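Local coordinates for ULam111 (Flavobacterium sp., PDB 5WUT), which probably hydrolyses the beta-1,3-glucosidic bonds of laminarin, as a laminarinase of glycoside hydrolase family 16 with a beta-jelly-roll fold, at residues F184-T187 against D188-E191; A192-P195 against Y196-P199; L43-K46 against T47-K50. One frame throughout, in Å; residues are numbered along the deposited sequence.

Contact 1: residues F184-T187 against D188-E191; sequences FNPT and DKTE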
loop_
_atom_site.group_PDB
_atom_site.type_symbol
_atom_site.label_atom_id
_atom_site.label_comp_id
_atom_site.label_asym_id
_atom_site.label_seq_id
_atom_site.Cartn_x
_atom_site.Cartn_y
_atom_site.Cartn_z
ATOM N N PHE A 184 3.476 4.101 14.233
ATOM C CA PHE A 184 4.220 4.158 15.486
ATOM C C PHE A 184 3.342 4.892 16.484
ATOM O O PHE A 184 2.957 6.048 16.268
ATOM C CB PHE A 184 5.580 4.856 15.294
ATOM C CG PHE A 184 6.413 4.954 16.550
ATOM C CD1 PHE A 184 6.809 3.814 17.229
ATOM C CD2 PHE A 184 6.832 6.194 17.020
ATOM C CE1 PHE A 184 7.587 3.904 18.382
ATOM C CE2 PHE A 184 7.612 6.297 18.166
ATOM C CZ PHE A 184 7.993 5.148 18.845
ATOM N N ASN A 185 2.981 4.193 17.553
ATOM C CA ASN A 185 2.102 4.738 18.572
ATOM C C ASN A 185 2.477 4.157 19.920
ATOM O O ASN A 185 1.801 3.262 20.429
ATOM C CB ASN A 185 0.636 4.426 18.238
ATOM C CG ASN A 185 -0.338 5.054 19.221
ATOM O OD1 ASN A 185 0.055 5.563 20.269
ATOM N ND2 ASN A 185 -1.623 5.018 18.880
ATOM N N PRO A 186 3.565 4.650 20.499
ATOM C CA PRO A 186 3.958 4.137 21.815
ATOM C C PRO A 186 3.050 4.643 22.929
ATOM O O PRO A 186 2.618 5.786 22.898
ATOM C CB PRO A 186 5.379 4.673 21.982
ATOM C CG PRO A 186 5.418 5.922 21.132
ATOM C CD PRO A 186 4.537 5.617 19.953
ATOM N N THR A 187 2.795 3.802 23.925
ATOM C CA THR A 187 1.902 4.173 25.012
ATOM C C THR A 187 2.642 5.090 25.980
ATOM O O THR A 187 2.044 5.948 26.628
ATOM C CB THR A 187 1.374 2.936 25.754
ATOM O OG1 THR A 187 2.481 2.118 26.150
ATOM C CG2 THR A 187 0.454 2.129 24.844
ATOM N N ASP A 188 3.955 4.907 26.047
ATOM C CA ASP A 188 4.824 5.690 26.918
ATOM C C ASP A 188 5.525 6.817 26.171
ATOM O O ASP A 188 6.544 6.590 25.523
ATOM C CB ASP A 188 5.865 4.769 27.556
ATOM C CG ASP A 188 6.713 5.475 28.583
ATOM O OD1 ASP A 188 6.406 6.639 28.917
ATOM O OD2 ASP A 188 7.693 4.866 29.062
ATOM N N LYS A 189 4.976 8.026 26.229
ATOM C CA LYS A 189 5.545 9.106 25.434
ATOM C C LYS A 189 6.457 10.076 26.193
ATOM O O LYS A 189 6.189 11.277 26.269
ATOM C CB LYS A 189 4.425 9.871 24.745
ATOM C CG LYS A 189 3.865 9.091 23.579
ATOM C CD LYS A 189 2.908 9.913 22.781
ATOM C CE LYS A 189 2.453 9.155 21.564
ATOM N NZ LYS A 189 1.504 8.065 21.944
ATOM N N THR A 190 7.555 9.554 26.721
ATOM C CA THR A 190 8.625 10.399 27.215
ATOM C C THR A 190 9.273 11.098 26.021
ATOM O O THR A 190 9.041 10.698 24.877
ATOM C CB THR A 190 9.675 9.582 27.948
ATOM O OG1 THR A 190 10.280 8.682 27.013
ATOM C CG2 THR A 190 9.040 8.778 29.077
ATOM N N GLU A 191 10.097 12.113 26.270
ATOM C CA GLU A 191 10.808 12.769 25.172
ATOM C C GLU A 191 11.781 11.803 24.483
ATOM O O GLU A 191 12.006 11.895 23.269
ATOM C CB GLU A 191 11.554 14.022 25.658
ATOM C CG GLU A 191 12.174 14.820 24.498
ATOM C CD GLU A 191 12.776 16.158 24.911
ATOM O OE1 GLU A 191 12.095 16.912 25.648
ATOM O OE2 GLU A 191 13.922 16.453 24.486
#
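The carboxamide of Asn185 meets the ammonium of Lys189 through its oxygen: NZ comes to OD1 at 3.3 Å, a weak hydrogen bond, with the two side chains running at a slant to each other. The next flat group back along the chain is the ring of Phe184, and one of its faces carries CD of Pro186, 3.5 Å above the plane and over the ring centre. The proline is thus laid against an aromatic surface on one side of the turn, while its carbonyl is taken up by the lysine. That bond is the stronger of the two: NZ of Lys189 lies 2.7 Å from O of Pro186, close to the line of the carbonyl, with a C=O...N angle of 160°.

All this happens in the long loop that leaves strand 179-184 and runs to strand 200-208 in the beta-jelly roll of this family 16 hydrolase. Residues 186-189 reverse the chain, but without the usual backbone bond, since N of Lys189 stays 4.7 Å from O of Pro186. The bond that spans the bend comes from the lysine side chain. It runs extended as far as CE and then bends at its last torsion (chi4 73°), which turns NZ back onto the carbonyl; CG and CE each lie 3.6 Å from that same Pro186 O.

The carbonyl of Asp170 also accepts from the ammonium, and the indole of Trp194 adds a cation-pi contact. NZ thus has three oxygen acceptors, that of Asn185 only weakly. Ahead of the turn, Phe184 at the end of strand 179-184 keeps backbone bonding with Met172.

Contact 2: residues A192-P195 against Y196-P199; sequences AIWP and YDQP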
loop_
_atom_site.group_PDB
_atom_site.type_symbol
_atom_site.label_atom_id
_atom_site.label_comp_id
_atom_site.label_asym_id
_atom_site.label_seq_id
_atom_site.Cartn_x
_atom_site.Cartn_y
_atom_site.Cartn_z
ATOM N N ALA A 192 12.331 10.854 25.240
ATOM C CA ALA A 192 13.271 9.886 24.681
ATOM C C ALA A 192 12.585 9.001 23.651
ATOM O O ALA A 192 13.171 8.645 22.630
ATOM C CB ALA A 192 13.891 9.035 25.789
ATOM N N ILE A 193 11.336 8.646 23.929
ATOM C CA ILE A 193 10.551 7.791 23.043
ATOM C C ILE A 193 9.810 8.615 21.993
ATOM O O ILE A 193 9.663 8.198 20.840
ATOM C CB ILE A 193 9.556 6.961 23.877
ATOM C CG1 ILE A 193 10.329 5.934 24.696
ATOM C CG2 ILE A 193 8.520 6.264 23.004
ATOM C CD1 ILE A 193 9.501 5.252 25.748
ATOM N N TRP A 194 9.385 9.808 22.392
ATOM C CA TRP A 194 8.499 10.622 21.562
ATOM C C TRP A 194 8.883 12.089 21.596
ATOM O O TRP A 194 8.285 12.880 22.330
ATOM C CB TRP A 194 7.047 10.444 22.034
ATOM C CG TRP A 194 5.992 11.105 21.178
ATOM C CD1 TRP A 194 5.433 12.333 21.372
ATOM C CD2 TRP A 194 5.340 10.545 20.029
ATOM N NE1 TRP A 194 4.479 12.581 20.411
ATOM C CE2 TRP A 194 4.408 11.499 19.572
ATOM C CE3 TRP A 194 5.458 9.335 19.340
ATOM C CZ2 TRP A 194 3.597 11.283 18.455
ATOM C CZ3 TRP A 194 4.653 9.119 18.233
ATOM C CH2 TRP A 194 3.735 10.095 17.801
ATOM N N PRO A 195 9.901 12.455 20.810
ATOM C CA PRO A 195 10.282 13.860 20.669
ATOM C C PRO A 195 9.409 14.583 19.643
ATOM O O PRO A 195 9.865 15.573 19.074
ATOM C CB PRO A 195 11.723 13.775 20.167
ATOM C CG PRO A 195 11.725 12.490 19.353
ATOM C CD PRO A 195 10.858 11.553 20.141
ATOM N N TYR A 196 8.200 14.090 19.392
ATOM C CA TYR A 196 7.426 14.569 18.251
ATOM C C TYR A 196 6.312 15.566 18.586
ATOM O O TYR A 196 5.408 15.766 17.776
ATOM C CB TYR A 196 6.844 13.363 17.492
ATOM C CG TYR A 196 7.955 12.461 16.990
ATOM C CD1 TYR A 196 8.813 12.892 15.989
ATOM C CD2 TYR A 196 8.171 11.208 17.539
ATOM C CE1 TYR A 196 9.852 12.098 15.536
ATOM C CE2 TYR A 196 9.222 10.395 17.085
ATOM C CZ TYR A 196 10.056 10.852 16.077
ATOM O OH TYR A 196 11.099 10.073 15.630
ATOM N N ASP A 197 6.382 16.191 19.765
ATOM C CA ASP A 197 5.463 17.269 20.114
ATOM C C ASP A 197 6.182 18.611 20.040
ATOM O O ASP A 197 6.230 19.383 21.005
ATOM C CB ASP A 197 4.860 17.042 21.506
ATOM C CG ASP A 197 4.082 15.742 21.600
ATOM O OD1 ASP A 197 3.388 15.382 20.627
ATOM O OD2 ASP A 197 4.148 15.099 22.667
ATOM N N GLN A 198 6.762 18.863 18.869
ATOM C CA GLN A 198 7.457 20.110 18.568
ATOM C C GLN A 198 7.418 20.289 17.058
ATOM O O GLN A 198 7.109 19.346 16.328
ATOM C CB GLN A 198 8.898 20.081 19.069
ATOM C CG GLN A 198 9.726 19.008 18.389
ATOM C CD GLN A 198 11.220 19.183 18.574
ATOM O OE1 GLN A 198 11.734 20.304 18.691
ATOM N NE2 GLN A 198 11.932 18.064 18.619
ATOM N N PRO A 199 7.733 21.496 16.571
ATOM C CA PRO A 199 7.840 21.648 15.115
ATOM C C PRO A 199 9.016 20.840 14.565
ATOM O O PRO A 199 10.009 20.620 15.275
ATOM C CB PRO A 199 8.072 23.156 14.926
ATOM C CG PRO A 199 7.624 23.788 16.236
ATOM C CD PRO A 199 7.953 22.770 17.281
HETATM O O HOH W 1 7.970 15.864 22.172
#
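Tyr196 sets an edge of its ring toward the face of the Trp194 six-membered ring, a T-shaped pair with centroids 5.2 Å apart and planes at 79°, in the loop that leads into strand 200-208 of the jelly roll. Trp194 takes part with CG opposite its backbone N (chi1 -174°), which sends the indole forward along the chain over the next residues. Tyr196 CB sits over the five-membered ring as a CH-pi contact, 3.9 Å from its centroid.

The phenol runs at about a right angle to the indole, with CG opposite the carbonyl carbon (chi1 -60°), and lies alongside Pro195. CG of that proline stands 4.0 Å from the centroid of the Tyr196 ring, nearly straight above it, making a second CH-pi contact. The hydroxyl end goes on to Glu118 O.

Asp197 approaches the rim of the indole. NE1 of Trp194 donates to its OD1 at 3.0 Å; the oxygen lies in the indole plane, yet the N-H reaches it from above the carboxylate plane. Tyr82 OH also bonds to this OD1. Gln198 has CG between its backbone N and carbonyl carbon; the chain beyond is extended, and NE2 donates to Pro195 O at 3.3 Å, in the carbonyl plane, and to Asn107 OD1. A water joins the backbone halves, donating to Trp194 O at 3.0 Å and accepting from Asp197 N at 2.9 Å.

Contact 3: residues L43-K46 against T47-K50; sequences LYTK and TNHK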
loop_
_atom_site.group_PDB
_atom_site.type_symbol
_atom_site.label_atom_id
_atom_site.label_comp_id
_atom_site.label_asym_id
_atom_site.label_seq_id
_atom_site.Cartn_x
_atom_site.Cartn_y
_atom_site.Cartn_z
ATOM N N LEU A 43 29.978 15.087 -2.150
ATOM C CA LEU A 43 29.958 16.464 -1.697
ATOM C C LEU A 43 28.633 17.045 -2.136
ATOM O O LEU A 43 28.216 16.866 -3.282
ATOM C CB LEU A 43 31.099 17.297 -2.281
ATOM C CG LEU A 43 32.526 16.885 -1.974
ATOM C CD1 LEU A 43 33.463 17.963 -2.515
ATOM C CD2 LEU A 43 32.702 16.709 -0.487
ATOM N N TYR A 44 27.965 17.731 -1.224
ATOM C CA TYR A 44 26.721 18.386 -1.576
ATOM C C TYR A 44 27.027 19.783 -2.110
ATOM O O TYR A 44 27.923 20.469 -1.600
ATOM C CB TYR A 44 25.796 18.434 -0.374
ATOM C CG TYR A 44 25.142 17.114 -0.036
ATOM C CD1 TYR A 44 24.421 16.418 -0.989
ATOM C CD2 TYR A 44 25.219 16.588 1.246
ATOM C CE1 TYR A 44 23.790 15.227 -0.681
ATOM C CE2 TYR A 44 24.593 15.390 1.561
ATOM C CZ TYR A 44 23.880 14.725 0.594
ATOM O OH TYR A 44 23.244 13.535 0.898
ATOM N N THR A 45 26.303 20.180 -3.154
ATOM C CA THR A 45 26.586 21.430 -3.852
ATOM C C THR A 45 25.328 22.242 -4.083
ATOM O O THR A 45 24.228 21.781 -3.774
ATOM C CB THR A 45 27.206 21.183 -5.225
ATOM O OG1 THR A 45 26.183 20.759 -6.127
ATOM C CG2 THR A 45 28.321 20.131 -5.160
ATOM N N LYS A 46 25.491 23.427 -4.670
ATOM C CA LYS A 46 24.357 24.241 -5.118
ATOM C C LYS A 46 24.204 24.136 -6.629
ATOM O O LYS A 46 23.386 24.839 -7.245
ATOM C CB LYS A 46 24.533 25.718 -4.725
ATOM C CG LYS A 46 24.516 25.998 -3.241
ATOM C CD LYS A 46 24.428 27.496 -2.983
ATOM C CE LYS A 46 25.779 28.176 -3.022
ATOM N NZ LYS A 46 25.627 29.582 -2.546
ATOM N N THR A 47 24.999 23.260 -7.229
ATOM C CA THR A 47 25.035 23.139 -8.683
ATOM C C THR A 47 24.637 21.752 -9.193
ATOM O O THR A 47 24.907 21.401 -10.346
ATOM C CB THR A 47 26.443 23.495 -9.216
ATOM O OG1 THR A 47 27.424 22.760 -8.476
ATOM C CG2 THR A 47 26.710 24.980 -9.044
ATOM N N ASN A 48 23.968 20.961 -8.353
ATOM C CA ASN A 48 23.508 19.639 -8.773
ATOM C C ASN A 48 21.985 19.521 -8.900
ATOM O O ASN A 48 21.455 18.426 -9.069
ATOM C CB ASN A 48 24.018 18.562 -7.805
ATOM C CG ASN A 48 25.439 18.120 -8.120
ATOM O OD1 ASN A 48 26.389 18.879 -7.922
ATOM N ND2 ASN A 48 25.588 16.877 -8.585
ATOM N N HIS A 49 21.282 20.641 -8.832
ATOM C CA HIS A 49 19.827 20.591 -8.967
ATOM C C HIS A 49 19.335 21.576 -10.017
ATOM O O HIS A 49 20.032 22.531 -10.372
ATOM C CB HIS A 49 19.165 20.925 -7.646
ATOM C CG HIS A 49 19.278 22.372 -7.322
ATOM N ND1 HIS A 49 20.451 22.934 -6.877
ATOM C CD2 HIS A 49 18.389 23.385 -7.449
ATOM C CE1 HIS A 49 20.279 24.236 -6.723
ATOM N NE2 HIS A 49 19.035 24.534 -7.057
ATOM N N LYS A 50 18.121 21.346 -10.493
ATOM C CA LYS A 50 17.460 22.277 -11.400
ATOM C C LYS A 50 15.953 22.237 -11.181
ATOM O O LYS A 50 15.414 21.258 -10.658
ATOM C CB LYS A 50 17.773 21.939 -12.854
ATOM C CG LYS A 50 17.146 20.644 -13.311
ATOM C CD LYS A 50 17.554 20.272 -14.728
ATOM C CE LYS A 50 17.608 18.757 -14.890
ATOM N NZ LYS A 50 17.591 18.342 -16.316
HETATM O O HOH W 2 22.560 21.354 -5.960
#
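Thr45 and Asn48 meet through a short hydrogen bond: the hydroxyl OG1 of Thr45 donates to OD1 of Asn48 at 2.6 Å, the donor tilted a little out of the carbonyl plane. The same OG1 also accepts from the backbone, with N of Thr47 at 3.0 Å and a reasonably straight N-H (149°). One hydroxyl therefore both gives and takes, which fixes its rotation. It can do so because chi1 of Thr45, at 76°, places OG1 between the backbone N and the carbonyl carbon and swings it over the following peptides. The methyl of Thr45 meanwhile lies 3.6 Å from Asn48 OD1.

A threonine oxygen bonded to the N-H two residues on is an ST turn, and here it opens the tight connection between strands 42-44 and 49-52 in the jelly roll. The direct backbone closure is absent: O of Thr45 and N of Asn48 are 4.7 Å apart. A water fills in, donating to Thr45 O at 2.8 Å and accepting from Asn48 N. The imidazole of His49 meets this water with ND1, in the plane of the ring, at 2.8 Å. On the same ring, CE1 also comes to 3.2 Å from O of Lys46.

Outside this shell, the Asn48 amide is held from its other end, where ND2 bonds to O of Thr59 and to OG1 of Thr68. Those bonds are consistent with an amide fixed so that OD1 faces Thr45, and they tie the turn to strands 55-63 and 66-80. The His49 ring meets that of Phe25, with planes about 45° apart, and on the incoming side Thr45 keeps backbone bonding with Ser69.

From the N terminus, contact 3 comes first and closes the short bend between strands 42-44 and 49-52, where it also leans on strands 55-63 and 66-80. The chain then builds most of the jelly roll before strand 179-184 ends in contact 1, which closes the first bend of a long loop. Contact 2 follows directly and finishes that loop at strand 200-208. None of the three nests in or crosses another. Contacts 1 and 2 touch, however: Ile193 packs on Pro186, and Trp194 packs against both Phe184 and Lys189. Contact 3 lies on the opposite side of the chain's centre, its own centre about 38 Å from that of contact 1.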